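Local coordinates for protein Myo-inositol 2-dehydrogenase (Lactobacillus plantarum WCFS1, PDB 3CEA) that probably catalyses the NAD-dependent oxidation of myo-inositol at its 2-hydroxyl, binding the dinucleotide on a Rossmann-type domain, at residues 130-135 with 187-192; 183-188 with 242-247. All coordinates share one frame; numbering follows the deposited sequence.

Helix 182-198 supplies one side of both contacts, and Asn187 and Ile188 belong to each. Interaction 1 joins the helix to the loop between strand 126-127 and helix 136-146; interaction 2 joins an earlier turn of it to strand 237-243, an inner strand of the large mixed sheet. Both are buried, but interaction 2 lies farther from the chain centre and close to a subunit interface. Their centres lie about 13 Å apart, and they touch where Met186 packs on Arg132. Interaction 1 pairs two arginines with two aspartates, one of the latter stacked on a phenylalanine, and reaches the nicotinamide end of NAD. Interaction 2 is smaller, with one weakly directed salt bridge and a close helix-to-glycine approach.

Interaction 1. Residues 130-135 with 187-192. With NAD (nicotinamide-adenine-dinucleotide), chain E.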
ATOM      1  N   PHE A 130       5.612 -18.179 -23.528  1.00 44.93           N
ATOM      2  CA  PHE A 130       5.391 -16.844 -22.963  1.00 45.10           C
ATOM      3  C   PHE A 130       4.160 -16.856 -22.060  1.00 44.92           C
ATOM      4  O   PHE A 130       3.065 -16.447 -22.469  1.00 45.32           O
ATOM      5  CB  PHE A 130       5.269 -15.772 -24.053  1.00 45.38           C
ATOM      6  CG  PHE A 130       6.560 -15.473 -24.768  1.00 46.84           C
ATOM      7  CD1 PHE A 130       7.694 -15.076 -24.059  1.00 47.01           C
ATOM      8  CD2 PHE A 130       6.637 -15.563 -26.156  1.00 47.85           C
ATOM      9  CE1 PHE A 130       8.891 -14.792 -24.723  1.00 48.01           C
ATOM     10  CE2 PHE A 130       7.827 -15.277 -26.829  1.00 47.79           C
ATOM     11  CZ  PHE A 130       8.956 -14.892 -26.110  1.00 46.93           C
HETATM   12  N   MSE A 131       4.355 -17.329 -20.831  1.00 44.23           N
HETATM   13  CA  MSE A 131       3.258 -17.582 -19.897  1.00 43.57           C
HETATM   14  C   MSE A 131       2.586 -16.317 -19.359  1.00 43.99           C
HETATM   15  O   MSE A 131       1.407 -16.353 -18.995  1.00 44.12           O
HETATM   16  CB  MSE A 131       3.716 -18.484 -18.738  1.00 42.98           C
HETATM   17  CG  MSE A 131       4.503 -17.785 -17.630  1.00 40.33           C
HETATM   18 SE   MSE A 131       6.242 -17.140 -18.217  0.75 35.18          SE
HETATM   19  CE  MSE A 131       6.787 -16.282 -16.592  1.00 38.70           C
ATOM     20  N   ARG A 132       3.327 -15.207 -19.318  1.00 43.97           N
ATOM     21  CA  ARG A 132       2.816 -13.957 -18.738  1.00 43.86           C
ATOM     22  C   ARG A 132       1.556 -13.450 -19.434  1.00 43.71           C
ATOM     23  O   ARG A 132       0.752 -12.745 -18.823  1.00 44.12           O
ATOM     24  CB  ARG A 132       3.890 -12.866 -18.716  1.00 43.91           C
ATOM     25  CG  ARG A 132       5.076 -13.196 -17.824  1.00 42.54           C
ATOM     26  CD  ARG A 132       5.958 -11.987 -17.603  1.00 43.37           C
ATOM     27  NE  ARG A 132       7.245 -12.362 -17.018  1.00 44.41           N
ATOM     28  CZ  ARG A 132       8.278 -11.536 -16.888  1.00 43.75           C
ATOM     29  NH1 ARG A 132       8.189 -10.278 -17.301  1.00 43.78           N
ATOM     30  NH2 ARG A 132       9.410 -11.972 -16.351  1.00 46.10           N
ATOM     31  N   ARG A 133       1.387 -13.827 -20.700  1.00 43.33           N
ATOM     32  CA  ARG A 133       0.187 -13.486 -21.468  1.00 43.25           C
ATOM     33  C   ARG A 133      -1.068 -14.166 -20.913  1.00 43.15           C
ATOM     34  O   ARG A 133      -2.189 -13.703 -21.140  1.00 43.38           O
ATOM     35  CB  ARG A 133       0.365 -13.854 -22.943  1.00 43.13           C
ATOM     36  CG  ARG A 133       1.348 -12.978 -23.704  1.00 43.44           C
ATOM     37  CD  ARG A 133       0.914 -12.843 -25.156  1.00 43.78           C
ATOM     38  NE  ARG A 133       1.967 -12.309 -26.018  1.00 42.86           N
ATOM     39  CZ  ARG A 133       1.791 -11.964 -27.291  1.00 44.81           C
ATOM     40  NH1 ARG A 133       0.598 -12.085 -27.865  1.00 43.59           N
ATOM     41  NH2 ARG A 133       2.810 -11.491 -27.998  1.00 43.65           N
ATOM     42  N   TYR A 134      -0.863 -15.266 -20.190  1.00 43.08           N
ATOM     43  CA  TYR A 134      -1.943 -16.031 -19.565  1.00 42.81           C
ATOM     44  C   TYR A 134      -2.256 -15.546 -18.148  1.00 42.80           C
ATOM     45  O   TYR A 134      -3.348 -15.801 -17.631  1.00 42.98           O
ATOM     46  CB  TYR A 134      -1.591 -17.522 -19.533  1.00 42.41           C
ATOM     47  CG  TYR A 134      -1.516 -18.169 -20.899  1.00 42.29           C
ATOM     48  CD1 TYR A 134      -0.347 -18.108 -21.661  1.00 42.06           C
ATOM     49  CD2 TYR A 134      -2.615 -18.844 -21.429  1.00 41.64           C
ATOM     50  CE1 TYR A 134      -0.277 -18.701 -22.917  1.00 42.16           C
ATOM     51  CE2 TYR A 134      -2.555 -19.440 -22.683  1.00 40.97           C
ATOM     52  CZ  TYR A 134      -1.385 -19.366 -23.420  1.00 41.29           C
ATOM     53  OH  TYR A 134      -1.322 -19.955 -24.659  1.00 41.97           O
ATOM     54  N   ASP A 135      -1.295 -14.859 -17.527  1.00 42.62           N
ATOM     55  CA  ASP A 135      -1.445 -14.351 -16.160  1.00 42.19           C
ATOM     56  C   ASP A 135      -2.669 -13.443 -16.035  1.00 41.83           C
ATOM     57  O   ASP A 135      -2.925 -12.613 -16.910  1.00 41.69           O
ATOM     58  CB  ASP A 135      -0.181 -13.609 -15.717  1.00 42.19           C
ATOM     59  CG  ASP A 135      -0.316 -13.003 -14.334  1.00 42.97           C
ATOM     60  OD1 ASP A 135      -0.224 -13.751 -13.338  1.00 44.17           O
ATOM     61  OD2 ASP A 135      -0.521 -11.775 -14.244  1.00 44.28           O
ATOM     62  N   ASN A 187      14.845 -10.458 -19.859  1.00 54.75           N
ATOM     63  CA  ASN A 187      14.066  -9.377 -20.467  1.00 54.12           C
ATOM     64  C   ASN A 187      13.159  -9.746 -21.642  1.00 53.35           C
ATOM     65  O   ASN A 187      12.288  -8.959 -22.022  1.00 53.29           O
ATOM     66  CB  ASN A 187      14.996  -8.226 -20.858  1.00 54.32           C
ATOM     67  CG  ASN A 187      15.653  -7.580 -19.655  1.00 55.51           C
ATOM     68  OD1 ASN A 187      16.881  -7.538 -19.551  1.00 55.63           O
ATOM     69  ND2 ASN A 187      14.835  -7.086 -18.728  1.00 56.82           N
ATOM     70  N   ILE A 188      13.360 -10.939 -22.198  1.00 52.40           N
ATOM     71  CA  ILE A 188      12.599 -11.419 -23.356  1.00 51.34           C
ATOM     72  C   ILE A 188      11.084 -11.418 -23.111  1.00 50.96           C
ATOM     73  O   ILE A 188      10.300 -11.155 -24.027  1.00 50.64           O
ATOM     74  CB  ILE A 188      13.088 -12.828 -23.806  1.00 51.25           C
ATOM     75  CG1 ILE A 188      12.635 -13.138 -25.236  1.00 50.96           C
ATOM     76  CG2 ILE A 188      12.658 -13.912 -22.815  1.00 51.10           C
ATOM     77  CD1 ILE A 188      13.291 -14.360 -25.844  1.00 51.12           C
ATOM     78  N   HIS A 189      10.690 -11.706 -21.870  1.00 50.55           N
ATOM     79  CA  HIS A 189       9.288 -11.735 -21.472  1.00 49.92           C
ATOM     80  C   HIS A 189       8.636 -10.370 -21.623  1.00 49.17           C
ATOM     81  O   HIS A 189       7.540 -10.259 -22.176  1.00 49.00           O
ATOM     82  CB  HIS A 189       9.158 -12.202 -20.026  1.00 50.43           C
ATOM     83  CG  HIS A 189       9.515 -13.639 -19.818  1.00 50.93           C
ATOM     84  ND1 HIS A 189       8.626 -14.667 -20.050  1.00 51.45           N
ATOM     85  CD2 HIS A 189      10.659 -14.220 -19.386  1.00 51.50           C
ATOM     86  CE1 HIS A 189       9.209 -15.819 -19.774  1.00 52.34           C
ATOM     87  NE2 HIS A 189      10.442 -15.575 -19.367  1.00 52.75           N
ATOM     88  N   ASP A 190       9.321  -9.340 -21.128  1.00 48.71           N
ATOM     89  CA  ASP A 190       8.846  -7.959 -21.206  1.00 48.42           C
ATOM     90  C   ASP A 190       8.809  -7.455 -22.646  1.00 47.44           C
ATOM     91  O   ASP A 190       7.907  -6.700 -23.021  1.00 46.99           O
ATOM     92  CB  ASP A 190       9.715  -7.037 -20.349  1.00 48.72           C
ATOM     93  CG  ASP A 190       9.762  -7.459 -18.887  1.00 52.24           C
ATOM     94  OD1 ASP A 190       8.681  -7.701 -18.299  1.00 54.15           O
ATOM     95  OD2 ASP A 190      10.883  -7.534 -18.325  1.00 53.22           O
ATOM     96  N   ILE A 191       9.790  -7.877 -23.444  1.00 46.64           N
ATOM     97  CA  ILE A 191       9.831  -7.554 -24.872  1.00 45.87           C
ATOM     98  C   ILE A 191       8.547  -8.016 -25.555  1.00 45.64           C
ATOM     99  O   ILE A 191       7.891  -7.231 -26.249  1.00 45.69           O
ATOM    100  CB  ILE A 191      11.080  -8.158 -25.568  1.00 45.90           C
ATOM    101  CG1 ILE A 191      12.344  -7.432 -25.100  1.00 44.79           C
ATOM    102  CG2 ILE A 191      10.947  -8.077 -27.095  1.00 45.42           C
ATOM    103  CD1 ILE A 191      13.645  -8.105 -25.478  1.00 45.43           C
ATOM    104  N   ASP A 192       8.185  -9.280 -25.331  1.00 45.30           N
ATOM    105  CA  ASP A 192       6.941  -9.847 -25.852  1.00 45.07           C
ATOM    106  C   ASP A 192       5.722  -9.063 -25.366  1.00 44.75           C
ATOM    107  O   ASP A 192       4.802  -8.789 -26.141  1.00 44.75           O
ATOM    108  CB  ASP A 192       6.814 -11.320 -25.455  1.00 45.15           C
ATOM    109  CG  ASP A 192       5.502 -11.940 -25.916  1.00 46.34           C
ATOM    110  OD1 ASP A 192       5.342 -12.152 -27.138  1.00 46.09           O
ATOM    111  OD2 ASP A 192       4.635 -12.217 -25.054  1.00 45.83           O
TER
HETATM  112  PA  NAD E 400      17.558 -26.413 -15.380  1.00 47.24           P
HETATM  113  O1A NAD E 400      17.113 -26.171 -13.989  1.00 46.59           O
HETATM  114  O2A NAD E 400      19.033 -26.369 -15.501  1.00 47.10           O
HETATM  115  O5B NAD E 400      16.963 -27.821 -15.886  1.00 50.10           O
HETATM  116  C5B NAD E 400      17.406 -28.403 -17.096  1.00 53.34           C
HETATM  117  C4B NAD E 400      16.960 -29.862 -17.160  1.00 54.76           C
HETATM  118  O4B NAD E 400      17.125 -30.378 -18.470  1.00 55.87           O
HETATM  119  C3B NAD E 400      17.768 -30.750 -16.227  1.00 55.00           C
HETATM  120  O3B NAD E 400      16.863 -31.563 -15.521  1.00 54.65           O
HETATM  121  C2B NAD E 400      18.636 -31.592 -17.142  1.00 56.34           C
HETATM  122  O2B NAD E 400      18.817 -32.904 -16.658  1.00 57.36           O
HETATM  123  C1B NAD E 400      17.864 -31.586 -18.451  1.00 55.99           C
HETATM  124  N9A NAD E 400      18.766 -31.662 -19.616  1.00 56.19           N
HETATM  125  C8A NAD E 400      19.842 -30.852 -19.886  1.00 56.40           C
HETATM  126  N7A NAD E 400      20.403 -31.244 -21.053  1.00 56.27           N
HETATM  127  C5A NAD E 400      19.703 -32.298 -21.529  1.00 56.29           C
HETATM  128  C6A NAD E 400      19.851 -33.076 -22.672  1.00 55.56           C
HETATM  129  N6A NAD E 400      20.667 -32.671 -23.639  1.00 55.25           N
HETATM  130  N1A NAD E 400      18.964 -34.113 -22.906  1.00 56.21           N
HETATM  131  C2A NAD E 400      17.939 -34.374 -22.009  1.00 55.83           C
HETATM  132  N3A NAD E 400      17.800 -33.596 -20.873  1.00 55.08           N
HETATM  133  C4A NAD E 400      18.668 -32.574 -20.637  1.00 56.11           C
HETATM  134  O3  NAD E 400      16.899 -25.332 -16.377  1.00 49.83           O
HETATM  135  PN  NAD E 400      15.442 -24.699 -16.104  1.00 48.70           P
HETATM  136  O1N NAD E 400      14.528 -25.764 -15.625  1.00 46.84           O
HETATM  137  O2N NAD E 400      15.644 -23.467 -15.315  1.00 49.70           O
HETATM  138  O5D NAD E 400      14.947 -24.216 -17.554  1.00 49.86           O
HETATM  139  C5D NAD E 400      14.996 -25.028 -18.704  1.00 48.86           C
HETATM  140  C4D NAD E 400      14.433 -24.221 -19.869  1.00 48.59           C
HETATM  141  O4D NAD E 400      13.270 -23.521 -19.461  1.00 48.80           O
HETATM  142  C3D NAD E 400      15.430 -23.193 -20.383  1.00 48.69           C
HETATM  143  O3D NAD E 400      15.523 -23.304 -21.784  1.00 48.31           O
HETATM  144  C2D NAD E 400      14.841 -21.852 -19.987  1.00 48.39           C
HETATM  145  O2D NAD E 400      15.033 -20.876 -20.981  1.00 48.85           O
HETATM  146  C1D NAD E 400      13.361 -22.144 -19.779  1.00 48.25           C
HETATM  147  N1N NAD E 400      12.783 -21.309 -18.706  1.00 48.25           N
HETATM  148  C2N NAD E 400      11.636 -20.601 -18.966  1.00 48.31           C
HETATM  149  C3N NAD E 400      11.061 -19.797 -17.977  1.00 48.30           C
HETATM  150  C7N NAD E 400       9.718 -19.156 -18.187  1.00 49.04           C
HETATM  151  O7N NAD E 400       9.380 -18.039 -17.398  1.00 47.83           O
HETATM  152  N7N NAD E 400       8.879 -19.647 -19.104  1.00 48.79           N
HETATM  153  C4N NAD E 400      11.662 -19.718 -16.722  1.00 47.76           C
HETATM  154  C5N NAD E 400      12.827 -20.439 -16.467  1.00 47.89           C
HETATM  155  C6N NAD E 400      13.379 -21.234 -17.471  1.00 47.25           C
HETATM  156  O   HOH W   1      11.429  -9.989 -17.772  1.00 45.47           O
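Phe130 lays one ring face over Asp192: the aspartate CB sits 4.0 Å above the ring centroid in a CH-pi contact, and its carboxylate is stacked nearly parallel to the ring, the planes 7° apart. Asp192, with CG anti to its backbone N (chi1 177°), turns that carboxylate to Arg133, which grips it side-on. Arg133 NE gives a nearly straight bond of 2.8 Å to Asp192 OD2 on its syn side, while NH2 reaches OD1 from above the carboxylate plane. The aspartate thus has a charged partner although it is buried, and Trp196 adds a cation-pi contact to Arg133.

Arg132, extended from CG to NE, spreads its guanidinium over His189, whose CB lies 3.3 Å from Arg132 CZ. At the guanidinium edge, Arg132 NH1 forms a salt bridge of 2.8 Å with Asp190 OD1; a water donates to Asp190 OD2 and weakly accepts from Arg132 NH2. Met131, a selenomethionine, brings SE obliquely to the His189 ring, 3.6 Å from CE1. The carboxamide oxygen O7N of NAD lies 3.3 Å from His189 CE1 and 3.2 Å from Met131 CE, placing both residues in the cofactor pocket.

The contact therefore links the loop after the Rossmann sheet to helix 182-198. Helix 319-338 packs on Phe130 and Ile188, helix 295-311 meets Met131, and strand 237-243 lies against Asp190.

Interaction 2. Residues 183-188 with 242-247; sequences FVDMNI and GGRHAA
Asp185, which lies near bound NAD, and Arg244 form a salt bridge between helix 182-198 and the corner that follows strand 237-243. Both belong to the GFO/IDH/MocA C-terminal domain, where helix 182-198 packs on a mixed, largely antiparallel sheet. Arg244 NH2 lies 2.7 Å from Asp185 OD2, but the hydrogen bond is weak, its N-H...O angle only 121°, and the carboxylate and guanidinium planes are 43° apart. Met186, a selenomethionine, runs past the arginine in the opposite direction and sets CG over one guanidinium face, 3.7 Å from Arg244 NH2.

Behind this pair the backbones come close, Met186 CA and Gly242 CA being 5.3 Å apart. Gly242 has no side chain, which lets the helix come this near, and Met186 CB packs directly on Gly242 CA at 3.9 Å.

Further out, the chain turns a corner at Arg244, whose backbone N is held by Glu224 and whose side chain makes a cation-pi contact with Phe170. Gly243 is hydrogen-bonded to the backbone of strand 153-163, and Gly242 to that of Gly226, fixing the strand in its sheet. Past the corner, His245 ND1 is hydrogen-bonded to Ser259 O of the second subunit.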
ATOM      1  N   PHE A 183      19.677 -10.244 -21.035  1.00 52.11           N
ATOM      2  CA  PHE A 183      18.585  -9.692 -21.844  1.00 52.20           C
ATOM      3  C   PHE A 183      17.745 -10.793 -22.485  1.00 52.75           C
ATOM      4  O   PHE A 183      16.527 -10.660 -22.603  1.00 53.07           O
ATOM      5  CB  PHE A 183      19.120  -8.751 -22.931  1.00 51.72           C
ATOM      6  CG  PHE A 183      19.740  -7.489 -22.401  1.00 50.83           C
ATOM      7  CD1 PHE A 183      18.945  -6.423 -21.984  1.00 49.73           C
ATOM      8  CD2 PHE A 183      21.125  -7.355 -22.336  1.00 49.66           C
ATOM      9  CE1 PHE A 183      19.521  -5.247 -21.502  1.00 48.91           C
ATOM     10  CE2 PHE A 183      21.708  -6.184 -21.854  1.00 49.07           C
ATOM     11  CZ  PHE A 183      20.901  -5.128 -21.439  1.00 49.07           C
ATOM     12  N   VAL A 184      18.405 -11.872 -22.899  1.00 53.17           N
ATOM     13  CA  VAL A 184      17.725 -13.008 -23.515  1.00 53.94           C
ATOM     14  C   VAL A 184      16.978 -13.844 -22.468  1.00 54.48           C
ATOM     15  O   VAL A 184      15.827 -14.231 -22.682  1.00 54.34           O
ATOM     16  CB  VAL A 184      18.710 -13.885 -24.337  1.00 53.92           C
ATOM     17  CG1 VAL A 184      18.101 -15.242 -24.684  1.00 53.81           C
ATOM     18  CG2 VAL A 184      19.134 -13.157 -25.603  1.00 54.19           C
ATOM     19  N   ASP A 185      17.631 -14.099 -21.336  1.00 54.98           N
ATOM     20  CA  ASP A 185      17.059 -14.945 -20.294  1.00 55.74           C
ATOM     21  C   ASP A 185      15.958 -14.241 -19.496  1.00 56.00           C
ATOM     22  O   ASP A 185      14.884 -14.807 -19.294  1.00 56.10           O
ATOM     23  CB  ASP A 185      18.155 -15.474 -19.363  1.00 56.07           C
ATOM     24  CG  ASP A 185      17.699 -16.673 -18.546  1.00 57.94           C
ATOM     25  OD1 ASP A 185      17.089 -17.603 -19.124  1.00 60.18           O
ATOM     26  OD2 ASP A 185      17.960 -16.691 -17.323  1.00 60.21           O
HETATM   27  N   MSE A 186      16.223 -13.015 -19.046  1.00 56.04           N
HETATM   28  CA  MSE A 186      15.237 -12.260 -18.277  1.00 56.14           C
HETATM   29  C   MSE A 186      14.286 -11.427 -19.137  1.00 55.66           C
HETATM   30  O   MSE A 186      13.077 -11.670 -19.153  1.00 56.17           O
HETATM   31  CB  MSE A 186      15.910 -11.356 -17.238  1.00 56.53           C
HETATM   32  CG  MSE A 186      16.232 -12.013 -15.906  1.00 60.87           C
HETATM   33 SE   MSE A 186      14.772 -12.992 -15.002  0.75 73.11          SE
HETATM   34  CE  MSE A 186      13.155 -12.105 -15.718  1.00 62.46           C
ATOM     35  N   ASN A 187      14.845 -10.458 -19.859  1.00 54.75           N
ATOM     36  CA  ASN A 187      14.066  -9.377 -20.467  1.00 54.12           C
ATOM     37  C   ASN A 187      13.159  -9.746 -21.642  1.00 53.35           C
ATOM     38  O   ASN A 187      12.288  -8.959 -22.022  1.00 53.29           O
ATOM     39  CB  ASN A 187      14.996  -8.226 -20.858  1.00 54.32           C
ATOM     40  CG  ASN A 187      15.653  -7.580 -19.655  1.00 55.51           C
ATOM     41  OD1 ASN A 187      16.881  -7.538 -19.551  1.00 55.63           O
ATOM     42  ND2 ASN A 187      14.835  -7.086 -18.728  1.00 56.82           N
ATOM     43  N   ILE A 188      13.360 -10.939 -22.198  1.00 52.40           N
ATOM     44  CA  ILE A 188      12.599 -11.419 -23.356  1.00 51.34           C
ATOM     45  C   ILE A 188      11.084 -11.418 -23.111  1.00 50.96           C
ATOM     46  O   ILE A 188      10.300 -11.155 -24.027  1.00 50.64           O
ATOM     47  CB  ILE A 188      13.088 -12.828 -23.806  1.00 51.25           C
ATOM     48  CG1 ILE A 188      12.635 -13.138 -25.236  1.00 50.96           C
ATOM     49  CG2 ILE A 188      12.658 -13.912 -22.815  1.00 51.10           C
ATOM     50  CD1 ILE A 188      13.291 -14.360 -25.844  1.00 51.12           C
ATOM     51  N   GLY A 242      16.715  -6.483 -16.293  1.00 44.70           N
ATOM     52  CA  GLY A 242      16.895  -7.860 -15.869  1.00 44.82           C
ATOM     53  C   GLY A 242      17.953  -7.900 -14.790  1.00 45.05           C
ATOM     54  O   GLY A 242      19.032  -7.331 -14.953  1.00 45.05           O
ATOM     55  N   GLY A 243      17.638  -8.566 -13.684  1.00 45.42           N
ATOM     56  CA  GLY A 243      18.552  -8.662 -12.552  1.00 45.50           C
ATOM     57  C   GLY A 243      18.472 -10.004 -11.859  1.00 45.63           C
ATOM     58  O   GLY A 243      17.556 -10.793 -12.118  1.00 45.83           O
ATOM     59  N   ARG A 244      19.437 -10.256 -10.974  1.00 45.05           N
ATOM     60  CA  ARG A 244      19.560 -11.538 -10.284  1.00 44.85           C
ATOM     61  C   ARG A 244      19.973 -11.387  -8.813  1.00 44.34           C
ATOM     62  O   ARG A 244      20.390 -12.361  -8.185  1.00 44.44           O
ATOM     63  CB  ARG A 244      20.580 -12.434 -11.005  1.00 45.27           C
ATOM     64  CG  ARG A 244      20.454 -12.453 -12.521  1.00 46.40           C
ATOM     65  CD  ARG A 244      20.836 -13.800 -13.079  1.00 49.78           C
ATOM     66  NE  ARG A 244      20.454 -13.938 -14.483  1.00 53.42           N
ATOM     67  CZ  ARG A 244      19.273 -14.384 -14.913  1.00 55.31           C
ATOM     68  NH1 ARG A 244      18.327 -14.743 -14.051  1.00 56.19           N
ATOM     69  NH2 ARG A 244      19.040 -14.473 -16.216  1.00 55.92           N
ATOM     70  N   HIS A 245      19.844 -10.180  -8.263  1.00 43.66           N
ATOM     71  CA  HIS A 245      20.375  -9.898  -6.929  1.00 42.84           C
ATOM     72  C   HIS A 245      19.473  -9.038  -6.029  1.00 42.59           C
ATOM     73  O   HIS A 245      19.971  -8.238  -5.231  1.00 42.44           O
ATOM     74  CB  HIS A 245      21.759  -9.255  -7.052  1.00 42.89           C
ATOM     75  CG  HIS A 245      22.770  -9.812  -6.100  1.00 43.37           C
ATOM     76  ND1 HIS A 245      23.021  -9.251  -4.866  1.00 43.65           N
ATOM     77  CD2 HIS A 245      23.596 -10.881  -6.203  1.00 42.77           C
ATOM     78  CE1 HIS A 245      23.961  -9.948  -4.250  1.00 44.21           C
ATOM     79  NE2 HIS A 245      24.325 -10.943  -5.040  1.00 44.22           N
ATOM     80  N   ALA A 246      18.156  -9.209  -6.145  1.00 42.27           N
ATOM     81  CA  ALA A 246      17.218  -8.538  -5.242  1.00 41.79           C
ATOM     82  C   ALA A 246      17.212  -9.206  -3.867  1.00 41.53           C
ATOM     83  O   ALA A 246      17.307 -10.433  -3.762  1.00 41.60           O
ATOM     84  CB  ALA A 246      15.816  -8.510  -5.832  1.00 41.85           C
ATOM     85  N   ALA A 247      17.102  -8.389  -2.821  1.00 40.77           N
ATOM     86  CA  ALA A 247      17.075  -8.879  -1.445  1.00 40.05           C
ATOM     87  C   ALA A 247      15.675  -9.305  -0.990  1.00 39.99           C
ATOM     88  O   ALA A 247      15.538 -10.265  -0.229  1.00 40.09           O
ATOM     89  CB  ALA A 247      17.649  -7.837  -0.498  1.00 39.53           C
TER